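Local coordinates for protein aromatic-amino-acid:2-oxoglutarate transaminase (Candida albicans, PDB 6HND) that probably catalyses the pyridoxal 5'-phosphate-dependent transfer of amino groups between aromatic amino acids, and perhaps 2-aminoadipate, and 2-oxoglutarate, at residues B[4-9]-B[330-335]; B[148-153]-B[318-323]; B[219-224]-B[264-269]; B[275-280]-B[322-327]. One frame throughout, in Å; residues are numbered along the deposited sequence.

Interaction 1. Residues B[4-9]-B[330-335]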
loop_
_atom_site.group_PDB
_atom_site.type_symbol
_atom_site.label_atom_id
_atom_site.label_comp_id
_atom_site.label_asym_id
_atom_site.label_seq_id
_atom_site.Cartn_x
_atom_site.Cartn_y
_atom_site.Cartn_z
ATOM N N PRO B 4 -20.774 16.148 -5.720
ATOM C CA PRO B 4 -19.783 16.912 -4.964
ATOM C C PRO B 4 -18.528 17.363 -5.723
ATOM O O PRO B 4 -17.534 17.639 -5.084
ATOM C CB PRO B 4 -19.379 15.849 -3.940
ATOM C CG PRO B 4 -19.376 14.546 -4.734
ATOM C CD PRO B 4 -20.363 14.737 -5.859
ATOM N N THR B 5 -18.609 17.462 -7.049
ATOM C CA THR B 5 -17.542 17.990 -7.946
ATOM C C THR B 5 -16.896 19.236 -7.313
ATOM O O THR B 5 -15.637 19.371 -7.342
ATOM C CB THR B 5 -18.124 18.290 -9.337
ATOM O OG1 THR B 5 -18.567 17.053 -9.892
ATOM C CG2 THR B 5 -17.145 18.937 -10.295
ATOM N N HIS B 6 -17.696 20.153 -6.775
ATOM C CA HIS B 6 -17.163 21.445 -6.261
ATOM C C HIS B 6 -16.214 21.202 -5.069
ATOM O O HIS B 6 -15.395 22.116 -4.767
ATOM C CB HIS B 6 -18.318 22.407 -5.929
ATOM C CG HIS B 6 -19.150 21.988 -4.762
ATOM N ND1 HIS B 6 -20.021 20.901 -4.814
ATOM C CD2 HIS B 6 -19.253 22.505 -3.518
ATOM C CE1 HIS B 6 -20.619 20.768 -3.651
ATOM N NE2 HIS B 6 -20.177 21.751 -2.834
ATOM N N LEU B 7 -16.330 20.058 -4.374
ATOM C CA LEU B 7 -15.552 19.813 -3.120
ATOM C C LEU B 7 -14.245 19.074 -3.447
ATOM O O LEU B 7 -13.319 19.084 -2.623
ATOM C CB LEU B 7 -16.396 19.013 -2.120
ATOM C CG LEU B 7 -17.635 19.695 -1.530
ATOM C CD1 LEU B 7 -18.562 18.664 -0.897
ATOM C CD2 LEU B 7 -17.261 20.740 -0.516
ATOM N N ILE B 8 -14.150 18.434 -4.596
ATOM C CA ILE B 8 -12.896 17.716 -4.982
ATOM C C ILE B 8 -11.746 18.724 -5.131
ATOM O O ILE B 8 -11.934 19.783 -5.737
ATOM C CB ILE B 8 -13.140 16.837 -6.213
ATOM C CG1 ILE B 8 -14.160 15.755 -5.858
ATOM C CG2 ILE B 8 -11.842 16.238 -6.727
ATOM C CD1 ILE B 8 -14.582 14.897 -7.034
ATOM N N SER B 9 -10.623 18.464 -4.461
ATOM C CA SER B 9 -9.380 19.266 -4.551
ATOM C C SER B 9 -8.960 19.383 -6.024
ATOM O O SER B 9 -9.118 18.398 -6.789
ATOM C CB SER B 9 -8.269 18.669 -3.714
ATOM O OG SER B 9 -7.893 17.381 -4.181
ATOM N N THR B 330 -25.911 14.062 -1.680
ATOM C CA THR B 330 -25.096 14.708 -2.749
ATOM C C THR B 330 -23.688 14.118 -2.870
ATOM O O THR B 330 -23.021 14.454 -3.841
ATOM C CB THR B 330 -24.963 16.207 -2.479
ATOM O OG1 THR B 330 -24.217 16.345 -1.264
ATOM C CG2 THR B 330 -26.312 16.888 -2.385
ATOM N N GLY B 331 -23.245 13.276 -1.937
ATOM C CA GLY B 331 -21.892 12.690 -1.977
ATOM C C GLY B 331 -20.888 13.574 -1.260
ATOM O O GLY B 331 -19.710 13.538 -1.620
ATOM N N ARG B 332 -21.331 14.337 -0.256
ATOM C CA ARG B 332 -20.458 15.265 0.514
ATOM C C ARG B 332 -19.775 14.481 1.646
ATOM O O ARG B 332 -18.824 15.015 2.263
ATOM C CB ARG B 332 -21.353 16.437 0.915
ATOM C CG ARG B 332 -21.056 17.138 2.225
ATOM C CD ARG B 332 -22.269 17.963 2.625
ATOM N NE ARG B 332 -22.757 18.843 1.568
ATOM C CZ ARG B 332 -22.168 19.969 1.173
ATOM N NH1 ARG B 332 -21.031 20.363 1.717
ATOM N NH2 ARG B 332 -22.717 20.716 0.233
ATOM N N VAL B 333 -20.236 13.253 1.899
ATOM C CA VAL B 333 -19.660 12.294 2.884
ATOM C C VAL B 333 -18.755 11.283 2.180
ATOM O O VAL B 333 -19.182 10.655 1.159
ATOM C CB VAL B 333 -20.770 11.549 3.643
ATOM C CG1 VAL B 333 -20.229 10.453 4.546
ATOM C CG2 VAL B 333 -21.612 12.533 4.435
ATOM N N LEU B 334 -17.588 11.053 2.775
ATOM C CA LEU B 334 -16.717 9.908 2.434
ATOM C C LEU B 334 -16.594 9.049 3.692
ATOM O O LEU B 334 -16.073 9.559 4.705
ATOM C CB LEU B 334 -15.356 10.452 1.978
ATOM C CG LEU B 334 -14.377 9.415 1.444
ATOM C CD1 LEU B 334 -13.356 10.084 0.545
ATOM C CD2 LEU B 334 -13.691 8.678 2.595
ATOM N N ARG B 335 -17.049 7.803 3.641
ATOM C CA ARG B 335 -16.951 6.881 4.813
ATOM C C ARG B 335 -15.680 6.027 4.701
ATOM O O ARG B 335 -15.477 5.373 3.643
ATOM C CB ARG B 335 -18.172 5.970 4.938
ATOM C CG ARG B 335 -18.024 4.952 6.056
ATOM C CD ARG B 335 -19.195 3.994 6.119
ATOM N NE ARG B 335 -19.115 2.998 7.184
ATOM C CZ ARG B 335 -19.403 3.212 8.460
ATOM N NH1 ARG B 335 -19.751 4.416 8.876
ATOM N NH2 ARG B 335 -19.306 2.210 9.322
#

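Interaction 2. Residues B[148-153]-B[318-323]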
loop_
_atom_site.group_PDB
_atom_site.type_symbol
_atom_site.label_atom_id
_atom_site.label_comp_id
_atom_site.label_asym_id
_atom_site.label_seq_id
_atom_site.Cartn_x
_atom_site.Cartn_y
_atom_site.Cartn_z
ATOM N N ILE B 148 -24.859 -1.612 1.920
ATOM C CA ILE B 148 -26.326 -1.569 1.662
ATOM C C ILE B 148 -27.043 -2.124 2.907
ATOM O O ILE B 148 -27.979 -1.470 3.372
ATOM C CB ILE B 148 -26.694 -2.308 0.356
ATOM C CG1 ILE B 148 -26.197 -1.560 -0.883
ATOM C CG2 ILE B 148 -28.190 -2.560 0.286
ATOM C CD1 ILE B 148 -26.326 -2.362 -2.198
ATOM N N ARG B 149 -26.566 -3.236 3.473
ATOM C CA ARG B 149 -27.202 -3.884 4.654
ATOM C C ARG B 149 -27.101 -2.969 5.895
ATOM O O ARG B 149 -28.118 -2.794 6.593
ATOM C CB ARG B 149 -26.574 -5.266 4.871
ATOM C CG ARG B 149 -27.305 -6.138 5.885
ATOM C CD ARG B 149 -28.581 -6.782 5.341
ATOM N NE ARG B 149 -28.995 -7.930 6.141
ATOM C CZ ARG B 149 -30.091 -7.995 6.905
ATOM N NH1 ARG B 149 -30.914 -6.965 7.012
ATOM N NH2 ARG B 149 -30.352 -9.100 7.581
ATOM N N THR B 150 -25.930 -2.389 6.170
ATOM C CA THR B 150 -25.626 -1.735 7.478
ATOM C C THR B 150 -25.878 -0.226 7.443
ATOM O O THR B 150 -26.276 0.315 8.495
ATOM C CB THR B 150 -24.185 -2.022 7.937
ATOM O OG1 THR B 150 -23.257 -1.445 7.006
ATOM C CG2 THR B 150 -23.949 -3.510 8.085
ATOM N N HIS B 151 -25.601 0.434 6.319
ATOM C CA HIS B 151 -25.456 1.918 6.267
ATOM C C HIS B 151 -25.755 2.473 4.870
ATOM O O HIS B 151 -24.908 3.208 4.367
ATOM C CB HIS B 151 -24.025 2.310 6.659
ATOM C CG HIS B 151 -23.677 2.153 8.103
ATOM N ND1 HIS B 151 -24.351 2.818 9.104
ATOM C CD2 HIS B 151 -22.668 1.472 8.702
ATOM C CE1 HIS B 151 -23.775 2.547 10.260
ATOM N NE2 HIS B 151 -22.730 1.723 10.039
ATOM N N LYS B 152 -26.894 2.122 4.270
ATOM C CA LYS B 152 -27.252 2.454 2.860
ATOM C C LYS B 152 -27.172 3.966 2.655
ATOM O O LYS B 152 -27.854 4.721 3.338
ATOM C CB LYS B 152 -28.658 1.939 2.533
ATOM C CG LYS B 152 -29.032 1.938 1.057
ATOM C CD LYS B 152 -30.497 1.615 0.834
ATOM C CE LYS B 152 -31.234 2.719 0.102
ATOM N NZ LYS B 152 -31.017 2.635 -1.361
ATOM N N PRO B 153 -26.336 4.473 1.722
ATOM C CA PRO B 153 -26.361 5.894 1.374
ATOM C C PRO B 153 -27.745 6.354 0.880
ATOM O O PRO B 153 -28.467 5.578 0.283
ATOM C CB PRO B 153 -25.308 6.000 0.264
ATOM C CG PRO B 153 -24.381 4.827 0.506
ATOM C CD PRO B 153 -25.314 3.733 0.971
ATOM N N ASN B 318 -31.903 -1.155 15.949
ATOM C CA ASN B 318 -31.973 -0.473 17.263
ATOM C C ASN B 318 -30.578 -0.251 17.853
ATOM O O ASN B 318 -30.462 0.689 18.643
ATOM C CB ASN B 318 -32.920 -1.229 18.193
ATOM C CG ASN B 318 -34.298 -1.366 17.567
ATOM O OD1 ASN B 318 -34.936 -0.364 17.257
ATOM N ND2 ASN B 318 -34.732 -2.590 17.314
ATOM N N HIS B 319 -29.557 -1.038 17.493
ATOM C CA HIS B 319 -28.221 -0.925 18.143
ATOM C C HIS B 319 -27.299 -0.029 17.306
ATOM O O HIS B 319 -26.764 0.955 17.856
ATOM C CB HIS B 319 -27.663 -2.313 18.431
ATOM C CG HIS B 319 -28.461 -3.000 19.485
ATOM N ND1 HIS B 319 -28.074 -3.008 20.811
ATOM C CD2 HIS B 319 -29.658 -3.628 19.420
ATOM C CE1 HIS B 319 -28.985 -3.652 21.517
ATOM N NE2 HIS B 319 -29.973 -4.042 20.683
ATOM N N LEU B 320 -27.157 -0.351 16.027
ATOM C CA LEU B 320 -26.266 0.358 15.074
ATOM C C LEU B 320 -26.693 1.824 14.968
ATOM O O LEU B 320 -27.830 2.072 14.684
ATOM C CB LEU B 320 -26.337 -0.368 13.729
ATOM C CG LEU B 320 -25.083 -0.268 12.868
ATOM C CD1 LEU B 320 -23.879 -0.832 13.617
ATOM C CD2 LEU B 320 -25.291 -0.985 11.537
ATOM N N THR B 321 -25.812 2.777 15.225
ATOM C CA THR B 321 -26.131 4.200 14.989
ATOM C C THR B 321 -25.887 4.501 13.517
ATOM O O THR B 321 -24.847 4.108 13.007
ATOM C CB THR B 321 -25.328 5.136 15.887
ATOM O OG1 THR B 321 -25.410 4.622 17.223
ATOM C CG2 THR B 321 -25.830 6.556 15.748
ATOM N N PRO B 322 -26.836 5.161 12.796
ATOM C CA PRO B 322 -26.663 5.499 11.391
ATOM C C PRO B 322 -25.376 6.252 11.055
ATOM O O PRO B 322 -24.968 7.092 11.841
ATOM C CB PRO B 322 -27.857 6.398 11.090
ATOM C CG PRO B 322 -28.937 5.875 12.007
ATOM C CD PRO B 322 -28.180 5.547 13.269
ATOM N N SER B 323 -24.810 5.915 9.885
ATOM C CA SER B 323 -23.683 6.602 9.213
ATOM C C SER B 323 -24.179 7.931 8.644
ATOM O O SER B 323 -25.357 8.011 8.234
ATOM C CB SER B 323 -23.075 5.710 8.120
ATOM O OG SER B 323 -22.218 6.435 7.233
#

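Interaction 3. Residues B[219-224]-B[264-269]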
loop_
_atom_site.group_PDB
_atom_site.type_symbol
_atom_site.label_atom_id
_atom_site.label_comp_id
_atom_site.label_asym_id
_atom_site.label_seq_id
_atom_site.Cartn_x
_atom_site.Cartn_y
_atom_site.Cartn_z
ATOM N N ILE B 219 -18.165 15.908 20.044
ATOM C CA ILE B 219 -18.140 17.345 19.650
ATOM C C ILE B 219 -19.123 18.144 20.525
ATOM O O ILE B 219 -20.291 17.714 20.665
ATOM C CB ILE B 219 -18.484 17.490 18.161
ATOM C CG1 ILE B 219 -17.310 17.018 17.290
ATOM C CG2 ILE B 219 -18.873 18.919 17.849
ATOM C CD1 ILE B 219 -17.667 16.786 15.821
ATOM N N ASP B 220 -18.692 19.310 21.010
ATOM C CA ASP B 220 -19.570 20.279 21.709
ATOM C C ASP B 220 -20.335 21.094 20.651
ATOM O O ASP B 220 -19.744 22.021 20.049
ATOM C CB ASP B 220 -18.733 21.164 22.628
ATOM C CG ASP B 220 -19.559 22.119 23.480
ATOM O OD1 ASP B 220 -20.468 22.778 22.927
ATOM O OD2 ASP B 220 -19.286 22.192 24.695
ATOM N N LEU B 221 -21.612 20.789 20.434
ATOM C CA LEU B 221 -22.372 21.402 19.320
ATOM C C LEU B 221 -22.419 22.930 19.477
ATOM O O LEU B 221 -22.202 23.641 18.476
ATOM C CB LEU B 221 -23.772 20.789 19.225
ATOM C CG LEU B 221 -24.567 21.262 17.994
ATOM C CD1 LEU B 221 -23.919 20.807 16.706
ATOM C CD2 LEU B 221 -26.010 20.803 18.037
ATOM N N THR B 222 -22.676 23.444 20.676
ATOM C CA THR B 222 -22.791 24.904 20.926
ATOM C C THR B 222 -21.493 25.586 20.462
ATOM O O THR B 222 -21.587 26.601 19.738
ATOM C CB THR B 222 -23.157 25.175 22.387
ATOM O OG1 THR B 222 -24.490 24.711 22.590
ATOM C CG2 THR B 222 -23.098 26.639 22.757
ATOM N N GLN B 223 -20.325 25.036 20.825
ATOM C CA GLN B 223 -19.014 25.641 20.483
ATOM C C GLN B 223 -18.707 25.407 18.995
ATOM O O GLN B 223 -18.000 26.241 18.422
ATOM C CB GLN B 223 -17.906 25.158 21.419
ATOM C CG GLN B 223 -18.039 25.714 22.837
ATOM C CD GLN B 223 -18.159 27.222 22.843
ATOM O OE1 GLN B 223 -19.228 27.776 23.124
ATOM N NE2 GLN B 223 -17.070 27.905 22.500
ATOM N N PHE B 224 -19.247 24.357 18.382
ATOM C CA PHE B 224 -19.074 24.078 16.942
ATOM C C PHE B 224 -19.849 25.142 16.144
ATOM O O PHE B 224 -19.250 25.887 15.344
ATOM C CB PHE B 224 -19.444 22.625 16.613
ATOM C CG PHE B 224 -19.111 22.200 15.198
ATOM C CD1 PHE B 224 -17.819 22.298 14.709
ATOM C CD2 PHE B 224 -20.083 21.715 14.346
ATOM C CE1 PHE B 224 -17.526 21.927 13.404
ATOM C CE2 PHE B 224 -19.791 21.357 13.042
ATOM C CZ PHE B 224 -18.507 21.444 12.579
ATOM N N LYS B 264 -27.717 14.698 12.323
ATOM C CA LYS B 264 -28.557 15.493 11.393
ATOM C C LYS B 264 -28.127 16.946 11.496
ATOM O O LYS B 264 -28.063 17.585 10.455
ATOM C CB LYS B 264 -30.047 15.306 11.671
ATOM C CG LYS B 264 -30.546 13.892 11.387
ATOM C CD LYS B 264 -32.052 13.774 11.231
ATOM C CE LYS B 264 -32.537 12.368 11.513
ATOM N NZ LYS B 264 -33.896 12.156 10.969
ATOM N N LYS B 265 -27.828 17.433 12.704
ATOM C CA LYS B 265 -27.439 18.850 12.900
ATOM C C LYS B 265 -26.057 19.111 12.285
ATOM O O LYS B 265 -25.884 20.163 11.715
ATOM C CB LYS B 265 -27.492 19.221 14.383
ATOM C CG LYS B 265 -28.860 19.083 15.033
ATOM C CD LYS B 265 -28.957 19.916 16.283
ATOM C CE LYS B 265 -29.464 19.143 17.477
ATOM N NZ LYS B 265 -30.895 18.813 17.335
ATOM N N ILE B 266 -25.094 18.204 12.453
ATOM C CA ILE B 266 -23.729 18.315 11.855
ATOM C C ILE B 266 -23.882 18.326 10.334
ATOM O O ILE B 266 -23.275 19.187 9.707
ATOM C CB ILE B 266 -22.805 17.170 12.326
ATOM C CG1 ILE B 266 -22.525 17.208 13.833
ATOM C CG2 ILE B 266 -21.514 17.155 11.515
ATOM C CD1 ILE B 266 -21.819 18.470 14.299
ATOM N N TYR B 267 -24.689 17.424 9.769
ATOM C CA TYR B 267 -24.907 17.328 8.300
ATOM C C TYR B 267 -25.496 18.644 7.783
ATOM O O TYR B 267 -24.973 19.207 6.761
ATOM C CB TYR B 267 -25.791 16.137 7.923
ATOM C CG TYR B 267 -25.905 15.984 6.431
ATOM C CD1 TYR B 267 -24.874 15.420 5.707
ATOM C CD2 TYR B 267 -27.006 16.438 5.735
ATOM C CE1 TYR B 267 -24.930 15.307 4.328
ATOM C CE2 TYR B 267 -27.092 16.309 4.359
ATOM C CZ TYR B 267 -26.040 15.759 3.652
ATOM O OH TYR B 267 -26.074 15.623 2.299
ATOM N N ASP B 268 -26.503 19.159 8.492
ATOM C CA ASP B 268 -27.211 20.408 8.113
ATOM C C ASP B 268 -26.203 21.550 8.110
ATOM O O ASP B 268 -26.281 22.388 7.200
ATOM C CB ASP B 268 -28.424 20.690 9.019
ATOM C CG ASP B 268 -29.632 19.819 8.707
ATOM O OD1 ASP B 268 -29.596 19.097 7.692
ATOM O OD2 ASP B 268 -30.584 19.845 9.497
ATOM N N LEU B 269 -25.279 21.568 9.070
ATOM C CA LEU B 269 -24.194 22.592 9.110
ATOM C C LEU B 269 -23.205 22.336 7.962
ATOM O O LEU B 269 -22.678 23.308 7.412
ATOM C CB LEU B 269 -23.487 22.555 10.460
ATOM C CG LEU B 269 -24.300 23.112 11.624
ATOM C CD1 LEU B 269 -23.742 22.606 12.958
ATOM C CD2 LEU B 269 -24.318 24.638 11.557
#

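Interaction 4. Residues B[275-280]-B[322-327]. With PLP (pyridoxal-5'-phosphate), chain E.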
loop_
_atom_site.group_PDB
_atom_site.type_symbol
_atom_site.label_atom_id
_atom_site.label_comp_id
_atom_site.label_asym_id
_atom_site.label_seq_id
_atom_site.Cartn_x
_atom_site.Cartn_y
_atom_site.Cartn_z
ATOM N N PHE B 275 -19.102 22.284 3.642
ATOM C CA PHE B 275 -17.871 21.493 3.875
ATOM C C PHE B 275 -18.184 20.001 3.699
ATOM O O PHE B 275 -19.370 19.590 3.734
ATOM C CB PHE B 275 -17.235 21.863 5.209
ATOM C CG PHE B 275 -18.093 21.679 6.435
ATOM C CD1 PHE B 275 -18.313 20.424 6.971
ATOM C CD2 PHE B 275 -18.617 22.770 7.101
ATOM C CE1 PHE B 275 -19.046 20.260 8.135
ATOM C CE2 PHE B 275 -19.367 22.601 8.251
ATOM C CZ PHE B 275 -19.582 21.344 8.764
ATOM N N ALA B 276 -17.132 19.229 3.410
ATOM C CA ALA B 276 -17.163 17.756 3.293
ATOM C C ALA B 276 -17.089 17.135 4.689
ATOM O O ALA B 276 -16.497 17.740 5.606
ATOM C CB ALA B 276 -16.013 17.270 2.435
ATOM N N ILE B 277 -17.623 15.926 4.806
ATOM C CA ILE B 277 -17.495 15.086 6.020
ATOM C C ILE B 277 -16.635 13.864 5.672
ATOM O O ILE B 277 -17.015 13.074 4.789
ATOM C CB ILE B 277 -18.876 14.698 6.562
ATOM C CG1 ILE B 277 -19.713 15.941 6.878
ATOM C CG2 ILE B 277 -18.722 13.770 7.776
ATOM C CD1 ILE B 277 -21.168 15.630 7.193
ATOM N N ILE B 278 -15.505 13.723 6.356
ATOM C CA ILE B 278 -14.738 12.443 6.409
ATOM C C ILE B 278 -15.204 11.725 7.686
ATOM O O ILE B 278 -14.963 12.234 8.798
ATOM C CB ILE B 278 -13.221 12.701 6.345
ATOM C CG1 ILE B 278 -12.826 13.449 5.073
ATOM C CG2 ILE B 278 -12.443 11.399 6.469
ATOM C CD1 ILE B 278 -11.471 14.121 5.137
ATOM N N GLU B 279 -15.893 10.605 7.506
ATOM C CA GLU B 279 -16.410 9.739 8.585
ATOM C C GLU B 279 -15.459 8.553 8.706
ATOM O O GLU B 279 -15.289 7.795 7.709
ATOM C CB GLU B 279 -17.842 9.269 8.284
ATOM C CG GLU B 279 -18.423 8.357 9.363
ATOM C CD GLU B 279 -19.843 7.846 9.058
ATOM O OE1 GLU B 279 -20.017 7.099 8.061
ATOM O OE2 GLU B 279 -20.772 8.158 9.836
ATOM N N ASP B 280 -14.840 8.406 9.863
ATOM C CA ASP B 280 -13.954 7.257 10.157
ATOM C C ASP B 280 -14.745 6.370 11.117
ATOM O O ASP B 280 -15.219 6.915 12.093
ATOM C CB ASP B 280 -12.606 7.779 10.666
ATOM C CG ASP B 280 -11.511 6.747 10.906
ATOM O OD1 ASP B 280 -11.714 5.546 10.592
ATOM O OD2 ASP B 280 -10.444 7.172 11.394
ATOM N N PRO B 322 -26.836 5.161 12.796
ATOM C CA PRO B 322 -26.663 5.499 11.391
ATOM C C PRO B 322 -25.376 6.252 11.055
ATOM O O PRO B 322 -24.968 7.092 11.841
ATOM C CB PRO B 322 -27.857 6.398 11.090
ATOM C CG PRO B 322 -28.937 5.875 12.007
ATOM C CD PRO B 322 -28.180 5.547 13.269
ATOM N N SER B 323 -24.810 5.915 9.885
ATOM C CA SER B 323 -23.683 6.602 9.213
ATOM C C SER B 323 -24.179 7.931 8.644
ATOM O O SER B 323 -25.357 8.011 8.234
ATOM C CB SER B 323 -23.075 5.710 8.120
ATOM O OG SER B 323 -22.218 6.435 7.233
ATOM N N TYR B 324 -23.281 8.913 8.574
ATOM C CA TYR B 324 -23.449 10.147 7.762
ATOM C C TYR B 324 -23.844 9.813 6.313
ATOM O O TYR B 324 -24.460 10.681 5.681
ATOM C CB TYR B 324 -22.195 11.025 7.873
ATOM C CG TYR B 324 -22.164 11.849 9.144
ATOM C CD1 TYR B 324 -22.836 13.067 9.212
ATOM C CD2 TYR B 324 -21.520 11.401 10.285
ATOM C CE1 TYR B 324 -22.811 13.849 10.356
ATOM C CE2 TYR B 324 -21.492 12.167 11.443
ATOM C CZ TYR B 324 -22.151 13.388 11.482
ATOM O OH TYR B 324 -22.169 14.143 12.612
ATOM N N LEU B 325 -23.510 8.634 5.790
ATOM C CA LEU B 325 -23.911 8.203 4.415
ATOM C C LEU B 325 -25.442 8.215 4.320
ATOM O O LEU B 325 -25.986 8.471 3.221
ATOM C CB LEU B 325 -23.400 6.786 4.117
ATOM C CG LEU B 325 -21.897 6.580 3.867
ATOM C CD1 LEU B 325 -21.608 5.108 3.592
ATOM C CD2 LEU B 325 -21.363 7.445 2.728
ATOM N N GLU B 326 -26.099 7.874 5.429
ATOM C CA GLU B 326 -27.561 7.652 5.479
ATOM C C GLU B 326 -28.260 9.015 5.407
ATOM O O GLU B 326 -29.418 9.011 5.035
ATOM C CB GLU B 326 -27.934 6.820 6.707
ATOM C CG GLU B 326 -27.417 5.404 6.570
ATOM C CD GLU B 326 -27.508 4.532 7.808
ATOM O OE1 GLU B 326 -28.611 4.188 8.168
ATOM O OE2 GLU B 326 -26.458 4.169 8.369
ATOM N N LEU B 327 -27.558 10.105 5.722
ATOM C CA LEU B 327 -28.079 11.489 5.653
ATOM C C LEU B 327 -27.735 12.134 4.317
ATOM O O LEU B 327 -28.442 13.069 3.917
ATOM C CB LEU B 327 -27.456 12.296 6.797
ATOM C CG LEU B 327 -27.687 11.704 8.187
ATOM C CD1 LEU B 327 -27.159 12.634 9.248
ATOM C CD2 LEU B 327 -29.169 11.437 8.410
HETATM N N1 PLP E . -8.847 5.607 12.856
HETATM C C2 PLP E . -9.159 5.285 14.104
HETATM C C2A PLP E . -10.134 6.165 14.809
HETATM C C3 PLP E . -8.607 4.125 14.717
HETATM O O3 PLP E . -8.955 3.818 16.004
HETATM C C4 PLP E . -7.696 3.317 13.988
HETATM C C4A PLP E . -7.198 2.058 14.591
HETATM C C5 PLP E . -7.403 3.688 12.658
HETATM C C6 PLP E . -7.984 4.832 12.165
HETATM C C5A PLP E . -6.384 2.976 11.808
HETATM O O4P PLP E . -6.810 1.701 11.259
HETATM P P PLP E . -5.839 0.902 10.236
HETATM O O1P PLP E . -5.131 1.948 9.385
HETATM O O2P PLP E . -6.846 0.008 9.515
HETATM O O3P PLP E . -4.874 0.130 11.078
#

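Interaction 1. Residues B[4-9]-B[330-335]
Pro4 lays its ring against the backbone of Thr330 and Gly331, meeting two carbonyl oxygens with successive ring carbons. Pro4 CD is 3.3 Å from Thr330 O, while Pro4 CG lies equally close to Gly331 O, with CB beside it. Pro4 N has no hydrogen to give Thr330 O, and the ring meets that oxygen through carbon. Gly331 takes a positive phi of 89°, a conformation readily open to glycine, and without a side chain it lets the ring approach closely. The contact packs the N-terminal segment before helix 10-14 on the loop leading into strand 333-338, away from the cofactor site.

The other two contacts converge on Arg332, whose chain bends at chi3 (-51°, placing NE). Leu7 CD1 sits over one face of the guanidinium, 4.0 Å from Arg332 NH1, and also reaches Arg332 CB. Leu7 CG lies 3.5 Å above one face of the His6 ring, offset toward its rim. Guanidinium and imidazole planes are 63° apart, and Arg332 NH2 stands near the imidazole plane at the ring edge, 4.1 Å from His6 NE2.

That separation carries no direct bond. Both nitrogens instead reach Asp274 OD1, NH2 by a salt bridge and NE2 by a hydrogen bond, while Arg332 NH1 bonds to Phe275 O. The shared carboxylate would offset any repulsion between arginine and histidine, so the N-terminal turn is held by carbon contacts to carbonyl oxygens and to the guanidinium face, and through Asp274.

Interaction 2. Residues B[148-153]-B[318-323]
Thr150, in the last turn of helix 137-151, meets Leu320 through both backbone and side chain: its O lies 3.5 Å from Leu320 CD2, and its CB is 3.9 Å from the same methyl. The hydroxyl plays no part in this packing. Thr150 OG1 bonds instead to Phe146 O and to Tyr285 OH.

His151 follows and carries most of the contact, tying the C-terminal part of this helix to the loop after helix 312-319. Its chi1 of -72° sets CG anti to the carbonyl carbon, on the side of residues 320-323. Leu320 CD2 lies over one face of the imidazole, 4.3 Å from the ring centroid and 26° off the normal, a CH-pi contact. On the other side of the ring plane Ser323 CB stands above the CG-ND1 rim, 3.3 Å from His151 ND1. At the edge, in the ring plane, Thr321 O is 3.3 Å from His151 CE1.

ND1 is satisfied from beyond the two segments, by a hydrogen bond to Glu326 OE2. A carboxylate partner would favour a proton on ND1, and a carbonyl oxygen next to CE1 would suit a polarised C-H. With carbon on both sides of its plane and Thr321 O and Glu326 OE2 near that plane, the imidazole should be restricted in its rotation.

Interaction 3. Residues B[219-224]-B[264-269]
Leu221 and Phe224, one helical turn apart, meet Lys265, Ile266 and Leu269 in a contact that is apolar throughout. Leu221 CD1 is 4.0 Å from Ile266 CD1 and also touches Leu269 CD1. Phe224 CD2 comes to 3.7 Å from Ile266 CD1, the two side chains crossing at about a right angle, and to 4.0 Å from Leu269 CD1.

A second kind of contact uses the aliphatic part of a charged chain. Lys265 CD rests 3.5 Å from Leu221 CD2; the lysine chain bends at chi3 and chi4, and its end leads away from Leu221.

Hydrogen bonding stays local to the first segment. Asp220 OD1 N-caps helix 221-229 by accepting from Gln223 N at 3.1 Å, a nearly straight bond (163°) that approaches from above the carboxylate plane.

Phe224 also reaches Leu185 and Val208 of the central sheet. Two helices packed side by side against parallel strands, with helix 260-272 forming the beta-alpha-beta crossover from strand 243-246 to 276-280, are characteristic of the large domain of fold-type I PLP enzymes.

Interaction 4. Residues B[275-280]-B[322-327]
Glu279 reaches from its strand to Ser323 and Tyr324. From CB the chain stays extended, with CG anti to the backbone N (chi1 179°) and CD continuing outward, which brings the carboxylate to the start of the 323-327 turn. CD lies 3.3 Å from Ser323 OG. OE1 accepts from Ser323 OG; the modelled 2.4 Å is very short, so the exact length is doubtful. The same OE1 forms a salt bridge with Arg335. OE2 accepts from Tyr324 N at 2.9 Å and 164°, the donor lying 39° out of the carboxylate plane, and it also touches the edge of the phenol ring, 3.4 Å from Tyr324 CD2.

Ser323 OG passes the chain of bonds on by accepting from Leu325 N, an ST turn, while Ser323 N donates to Glu326 OE2. Ile277 packs on the same tyrosine: CG2 lies over one face, and CD1 is 3.7 Å from Tyr324 CD1. On the next residue, Asp280 OD2 comes within 2.7 Å of PLP N1, the aspartate-pyridine pairing familiar in this family.

Ile277 and Glu279 thus look to the turn and helix 260-272, whose Arg263 and Ile266 touch Tyr324, whereas Ile278 and Asp280 contact helix 166-177. Strand 276-280 itself runs between parallel strands 243-246 and 333-338.

Overall arrangement
Interactions 1, 2 and 4 are largely buried, while interaction 3 is partly open at the edge where Lys265 lies. Interactions 1 and 4 reach neighbouring strands of one sheet, 333-338 and 276-280, and polar links join them. Interactions 2 and 4 share Pro322 and Ser323, with a further polar link through Glu326. Interaction 3 touches interaction 4 where Ile266 packs on Tyr324. Chemistry follows place: hydrogen bonds across the contact appear in interaction 4, beside the cofactor strand; interaction 3 between helices is purely apolar; interactions 1 and 2 rest on contacts of carbon atoms with carbonyl oxygens and flat polar groups, whose hydrogen bonds go to residues outside those segments.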